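Local coordinates for protein anthranilate synthase component I (Streptococcus pneumoniae serotype 4, PDB 5KCK) that is an anthranilate synthase component of the chorismate-binding enzyme family, built of antiparallel sheets and helices, at residues P186-P190 and H191-G195. Numbering follows the deposited sequence.
Sequences PHIAP and HKFEG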
loop_
_atom_site.group_PDB
_atom_site.type_symbol
_atom_site.label_atom_id
_atom_site.label_comp_id
_atom_site.label_asym_id
_atom_site.label_seq_id
_atom_site.Cartn_x
_atom_site.Cartn_y
_atom_site.Cartn_z
ATOM N N PRO A 186 32.206 3.226 19.311
ATOM C CA PRO A 186 32.843 2.132 18.569
ATOM C C PRO A 186 33.418 1.087 19.512
ATOM O O PRO A 186 33.781 1.377 20.653
ATOM C CB PRO A 186 33.951 2.836 17.782
ATOM C CG PRO A 186 34.308 4.024 18.635
ATOM C CD PRO A 186 33.007 4.465 19.283
ATOM N N HIS A 187 33.489 -0.151 19.028
ATOM C CA HIS A 187 34.084 -1.203 19.836
ATOM C C HIS A 187 35.569 -1.392 19.566
ATOM O O HIS A 187 36.246 -2.053 20.361
ATOM C CB HIS A 187 33.342 -2.525 19.622
ATOM C CG HIS A 187 32.056 -2.607 20.379
ATOM N ND1 HIS A 187 31.528 -3.799 20.826
ATOM C CD2 HIS A 187 31.194 -1.641 20.777
ATOM C CE1 HIS A 187 30.395 -3.566 21.465
ATOM N NE2 HIS A 187 30.169 -2.263 21.450
ATOM N N ILE A 188 36.092 -0.834 18.477
ATOM C CA ILE A 188 37.526 -0.816 18.238
ATOM C C ILE A 188 37.935 0.587 17.812
ATOM O O ILE A 188 37.119 1.387 17.346
ATOM C CB ILE A 188 37.965 -1.847 17.178
ATOM C CG1 ILE A 188 37.452 -1.446 15.800
ATOM C CG2 ILE A 188 37.482 -3.239 17.548
ATOM C CD1 ILE A 188 37.765 -2.472 14.744
ATOM N N ALA A 189 39.223 0.876 17.984
ATOM C CA ALA A 189 39.764 2.152 17.557
ATOM C C ALA A 189 39.696 2.271 16.038
ATOM O O ALA A 189 39.896 1.278 15.329
ATOM C CB ALA A 189 41.211 2.303 18.012
ATOM N N PRO A 190 39.427 3.469 15.511
ATOM C CA PRO A 190 39.473 3.663 14.051
ATOM C C PRO A 190 40.775 3.208 13.408
ATOM O O PRO A 190 40.754 2.667 12.298
ATOM C CB PRO A 190 39.271 5.178 13.903
ATOM C CG PRO A 190 38.518 5.577 15.125
ATOM C CD PRO A 190 39.020 4.692 16.226
ATOM N N HIS A 191 41.906 3.406 14.089
ATOM C CA HIS A 191 43.204 3.038 13.532
ATOM C C HIS A 191 43.425 1.531 13.576
ATOM O O HIS A 191 44.118 0.980 12.712
ATOM C CB HIS A 191 44.305 3.798 14.285
ATOM C CG HIS A 191 45.636 3.112 14.302
ATOM N ND1 HIS A 191 46.019 2.259 15.315
ATOM C CD2 HIS A 191 46.687 3.181 13.451
ATOM C CE1 HIS A 191 47.243 1.821 15.079
ATOM N NE2 HIS A 191 47.672 2.367 13.955
ATOM N N LYS A 192 42.832 0.847 14.558
ATOM C CA LYS A 192 42.936 -0.608 14.618
ATOM C C LYS A 192 42.150 -1.263 13.487
ATOM O O LYS A 192 42.619 -2.235 12.883
ATOM C CB LYS A 192 42.457 -1.127 15.972
ATOM C CG LYS A 192 43.527 -1.902 16.731
ATOM C CD LYS A 192 42.945 -2.735 17.869
ATOM C CE LYS A 192 42.411 -4.075 17.383
ATOM N NZ LYS A 192 43.464 -4.907 16.730
ATOM N N PHE A 193 40.951 -0.748 13.184
ATOM C CA PHE A 193 40.210 -1.262 12.036
ATOM C C PHE A 193 40.981 -1.029 10.746
ATOM O O PHE A 193 41.027 -1.904 9.873
ATOM C CB PHE A 193 38.825 -0.618 11.944
ATOM C CG PHE A 193 37.980 -1.164 10.821
ATOM C CD1 PHE A 193 37.410 -2.427 10.913
ATOM C CD2 PHE A 193 37.770 -0.421 9.667
ATOM C CE1 PHE A 193 36.636 -2.942 9.876
ATOM C CE2 PHE A 193 37.003 -0.926 8.629
ATOM C CZ PHE A 193 36.431 -2.189 8.736
ATOM N N GLU A 194 41.602 0.143 10.608
ATOM C CA GLU A 194 42.370 0.416 9.401
ATOM C C GLU A 194 43.578 -0.503 9.297
ATOM O O GLU A 194 43.976 -0.875 8.188
ATOM C CB GLU A 194 42.779 1.887 9.374
ATOM C CG GLU A 194 41.582 2.832 9.367
ATOM C CD GLU A 194 41.977 4.293 9.382
ATOM O OE1 GLU A 194 42.075 4.893 8.293
ATOM O OE2 GLU A 194 42.192 4.842 10.484
ATOM N N GLY A 195 44.154 -0.902 10.432
ATOM C CA GLY A 195 45.207 -1.904 10.403
ATOM C C GLY A 195 44.707 -3.279 9.990
ATOM O O GLY A 195 45.416 -4.024 9.309
#
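Ile-188 and Phe-193 meet in a local contact at the surface of the chain, where the loop after strand 185-186 turns into the first turn of helix 190-205. The tip of the isoleucine does the touching: CD1 of Ile-188 lies 3.5 Å from CB of Phe-193 and 3.8 Å from ring atom CD1 of Phe-193, at the ring's edge and near its plane. With CG1 of Ile-188 between its own backbone N and carbonyl carbon (chi1 69°) and the chain extended beyond it, CD1 is carried onto Phe-193. CG of Phe-193 stands opposite its backbone N (chi1 -177°), sending the ring between strand 211-221 and helix 433-446, against Leu-214 and Tyr-437. N of Phe-193 binds O of Ala-189, the N-cap residue, at 3.1 Å, almost straight (166°), and N of Lys-192 adds a weak bond to the same oxygen. The next helical bond joins N of Glu-194 to O of Pro-190 at 3.2 Å. CG of Glu-194 sits off the end of that carbonyl, tight at 3.1 Å from O of Pro-190. The i to i+4 bonds thus begin at the N-cap carbonyl, Pro-190 follows at N1, and Ile-188 (N') against Phe-193 (N4) forms a hydrophobic staple at the start of helix 190-205.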